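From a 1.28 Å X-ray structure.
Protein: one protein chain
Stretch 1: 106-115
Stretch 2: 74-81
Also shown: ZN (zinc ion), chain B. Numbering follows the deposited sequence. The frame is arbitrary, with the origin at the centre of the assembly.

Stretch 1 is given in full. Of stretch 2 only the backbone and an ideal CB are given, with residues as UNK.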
# COMPACT_ATOMS: atom_id res chain seq x y z
N SER A 106 4.26 29.75 -4.42
CA SER A 106 4.41 29.10 -3.11
C SER A 106 3.09 28.55 -2.58
O SER A 106 2.04 29.14 -2.81
CB SER A 106 5.00 30.08 -2.10
OG SER A 106 5.00 29.54 -0.80
N HIS A 107 3.16 27.42 -1.88
CA HIS A 107 2.01 26.79 -1.25
C HIS A 107 1.91 27.11 0.24
O HIS A 107 1.00 26.65 0.92
CB HIS A 107 2.08 25.27 -1.42
CG HIS A 107 1.96 24.81 -2.84
ND1 HIS A 107 3.05 24.53 -3.64
CD2 HIS A 107 0.86 24.62 -3.62
CE1 HIS A 107 2.63 24.17 -4.84
NE2 HIS A 107 1.31 24.23 -4.86
N GLY A 108 2.87 27.88 0.74
CA GLY A 108 2.93 28.21 2.15
C GLY A 108 3.22 26.99 3.02
O GLY A 108 3.73 25.98 2.54
N ASP A 109 2.88 27.09 4.29
CA ASP A 109 3.14 26.03 5.27
C ASP A 109 1.93 25.10 5.34
O ASP A 109 1.07 25.24 6.22
CB ASP A 109 3.44 26.66 6.64
CG ASP A 109 4.00 25.66 7.64
OD1 ASP A 109 3.80 24.44 7.48
OD2 ASP A 109 4.63 26.12 8.62
N GLN A 110 1.85 24.15 4.42
CA GLN A 110 0.66 23.30 4.38
C GLN A 110 0.48 22.40 5.61
O GLN A 110 -0.65 22.22 6.05
CB GLN A 110 0.59 22.50 3.07
CG GLN A 110 0.68 23.38 1.85
CD GLN A 110 0.22 22.67 0.60
OE1 GLN A 110 0.82 21.69 0.17
NE2 GLN A 110 -0.86 23.17 0.01
N PRO A 111 1.57 21.84 6.16
CA PRO A 111 1.35 21.03 7.37
C PRO A 111 0.73 21.86 8.51
O PRO A 111 -0.16 21.37 9.20
CB PRO A 111 2.76 20.56 7.74
CG PRO A 111 3.49 20.55 6.45
CD PRO A 111 2.97 21.73 5.70
N ALA A 112 1.18 23.10 8.68
CA ALA A 112 0.63 23.93 9.74
C ALA A 112 -0.84 24.27 9.46
O ALA A 112 -1.66 24.29 10.37
CB ALA A 112 1.44 25.20 9.90
N ARG A 113 -1.16 24.52 8.20
CA ARG A 113 -2.53 24.85 7.84
C ARG A 113 -3.47 23.65 8.03
O ARG A 113 -4.58 23.78 8.57
CB ARG A 113 -2.59 25.39 6.41
CG ARG A 113 -3.98 25.74 5.93
CD ARG A 113 -4.70 26.72 6.84
NE ARG A 113 -5.94 27.17 6.21
CZ ARG A 113 -7.01 27.59 6.87
NH1 ARG A 113 -7.02 27.64 8.19
NH2 ARG A 113 -8.08 27.96 6.18
N LEU A 114 -3.03 22.47 7.61
CA LEU A 114 -3.82 21.27 7.80
C LEU A 114 -4.02 20.97 9.29
O LEU A 114 -5.11 20.61 9.72
CB LEU A 114 -3.22 20.08 7.06
CG LEU A 114 -3.31 20.15 5.54
CD1 LEU A 114 -2.35 19.15 4.91
CD2 LEU A 114 -4.75 19.88 5.10
N ALA A 115 -2.96 21.15 10.07
CA ALA A 115 -3.06 20.96 11.52
C ALA A 115 -4.06 21.93 12.14
O ALA A 115 -4.85 21.55 13.00
CB ALA A 115 -1.70 21.11 12.17
N UNK A 74 -5.64 27.37 -7.31
CA UNK A 74 -6.11 27.73 -5.98
C UNK A 74 -5.63 26.67 -4.99
O UNK A 74 -5.85 25.48 -5.21
CB UNK A 74 -7.63 27.86 -5.95
N UNK A 75 -4.97 27.11 -3.93
CA UNK A 75 -4.51 26.19 -2.90
C UNK A 75 -5.61 26.08 -1.84
O UNK A 75 -5.98 27.08 -1.22
CB UNK A 75 -3.19 26.66 -2.29
N UNK A 76 -6.14 24.87 -1.63
CA UNK A 76 -7.40 24.70 -0.91
C UNK A 76 -7.31 23.62 0.17
O UNK A 76 -7.96 22.56 0.09
CB UNK A 76 -8.52 24.35 -1.89
N UNK A 77 -6.51 23.88 1.19
CA UNK A 77 -6.43 22.96 2.32
C UNK A 77 -7.79 22.64 2.98
O UNK A 77 -7.99 21.51 3.42
CB UNK A 77 -5.49 23.55 3.37
N UNK A 78 -8.72 23.61 3.06
CA UNK A 78 -9.99 23.25 3.71
C UNK A 78 -10.75 22.12 3.02
O UNK A 78 -11.42 21.33 3.67
CB UNK A 78 -10.89 24.48 3.78
N UNK A 79 -10.65 22.05 1.72
CA UNK A 79 -11.33 21.02 0.97
C UNK A 79 -10.72 19.63 1.30
O UNK A 79 -11.40 18.69 1.50
CB UNK A 79 -11.24 21.32 -0.53
N UNK A 80 -9.40 19.57 1.41
CA UNK A 80 -8.70 18.37 1.83
C UNK A 80 -9.10 18.00 3.27
O UNK A 80 -9.44 16.85 3.56
CB UNK A 80 -7.19 18.57 1.72
N UNK A 81 -9.06 18.98 4.16
CA UNK A 81 -9.39 18.73 5.56
C UNK A 81 -10.81 18.23 5.74
O UNK A 81 -11.07 17.39 6.58
CB UNK A 81 -9.19 20.00 6.38
ZN ZN B . 5.03 24.27 -3.15

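Position 74 lies out of reach of stretch 1. Its ideal CB has nothing of that stretch within 5.5 Å, and its extended backbone (phi/psi -123/127) suits many side chains, beta-branched ones among them. The contact sets no demand here. The deposited residue is Val74, with chi1 in the t well, and it touches nothing in stretch 1.

Position 75 points toward stretch 1. Its ideal CB is 4.7 Å from His107 CD2 and 4.8 Å from Gln110 NE2. That leaves room for a few more atoms between an imidazole and an amide. A short apolar side chain would fit, and so would a small polar one that could use the amide. The backbone is still extended, which a branched CB tolerates well. The residue is Val75. Its CG2 lies 3.8 Å from His107 CD2, and its CG1 packs 3.4 Å from Gln110 NE2. The same imidazole binds zinc through its other side: His107 ND1 is 2.0 Å from ZN, so Val75 packs against a zinc ligand.

Position 76 points away, into space that stretch 1 does not fill. It comes right before a helix, with phi/psi of -132/66. Asp, Asn, Ser or Thr would suit, since each can accept from a free backbone NH of the first turn. The residue is Asp76, the N-cap. Its OD1 accepts from the backbone N of residue 79 at 3.3 Å, a capping bond.

Position 77 faces stretch 1 most directly. The CA of residue 77 is 6.3 Å from Leu114 CA. The ideal CB is 3.7 Å from Arg113 CG and 4.1 Å from Leu114 CD2, so the base of the side chain meets carbon. Further out lie the Gln110 amide, a donor, and the carbonyl of His107. A long side chain ending in an acceptor would suit; Glu and Gln are both plausible. The residue is Glu77. Its CB packs 3.7 Å from Arg113 CG, and its OE2 accepts a hydrogen bond from Gln110 NE2 at 3.1 Å. Glu77 OE2 and His107 O are 3.9 Å apart, and both are acceptors. A water bridges them, donating to each: it lies 2.7 Å from Glu77 OE2 and 2.7 Å from His107 O.

Position 78 points sideways. Its ideal CB is 5.1 Å from Arg113 NH2. Phi of -60 in the first helical turn admits proline, but Ala, Ser or an acidic residue would also be reasonable. The residue is Pro78, whose CG lies 3.8 Å from Arg113 NH2.

Position 79 is out of reach, so stretch 1 offers no guide. The residue is Arg79, extended, with its guanidinium hydrogen-bonded elsewhere in the structure.

Position 80 points toward Leu114, with its ideal CB 4.4 Å from Leu114 CD2. An apolar side chain is expected. The residue is Ile80. Its CG2 packs 4.1 Å from Leu114 CD2, while the end of the side chain leads away.

Position 81 also points toward Leu114, its ideal CB 4.6 Å from Leu114 CD2. A small residue suits. It is Ala81, and its N donates to Glu77 O at 2.8 Å.

Stretch 2 (74-81) VVDEPRIA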
# COMPACT_ATOMS: atom_id res chain seq x y z
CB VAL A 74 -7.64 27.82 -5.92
CG1 VAL A 74 -8.11 28.11 -4.50
CG2 VAL A 74 -8.15 28.88 -6.88
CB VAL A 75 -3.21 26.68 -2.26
CG1 VAL A 75 -2.70 25.68 -1.25
CG2 VAL A 75 -2.16 26.94 -3.34
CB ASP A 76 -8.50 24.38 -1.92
CG ASP A 76 -9.92 24.54 -1.36
OD1 ASP A 76 -10.10 24.68 -0.14
OD2 ASP A 76 -10.87 24.52 -2.17
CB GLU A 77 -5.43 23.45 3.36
CG GLU A 77 -3.98 23.46 2.89
CD GLU A 77 -3.53 24.78 2.30
OE1 GLU A 77 -4.40 25.63 2.01
OE2 GLU A 77 -2.31 24.96 2.11
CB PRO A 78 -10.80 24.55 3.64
CG PRO A 78 -9.76 25.61 3.69
CD PRO A 78 -8.61 25.07 2.87
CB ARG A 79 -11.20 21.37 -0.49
CG ARG A 79 -12.25 20.81 -1.33
CD ARG A 79 -12.23 21.42 -2.71
NE ARG A 79 -12.98 20.55 -3.56
CZ ARG A 79 -13.04 20.66 -4.86
NH1 ARG A 79 -12.38 21.59 -5.50
NH2 ARG A 79 -13.75 19.82 -5.54
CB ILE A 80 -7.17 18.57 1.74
CG1 ILE A 80 -6.72 18.85 0.29
CG2 ILE A 80 -6.41 17.39 2.36
CD1 ILE A 80 -7.12 17.79 -0.71
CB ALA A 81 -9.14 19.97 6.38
O HOH W 1 -0.49 26.56 3.20
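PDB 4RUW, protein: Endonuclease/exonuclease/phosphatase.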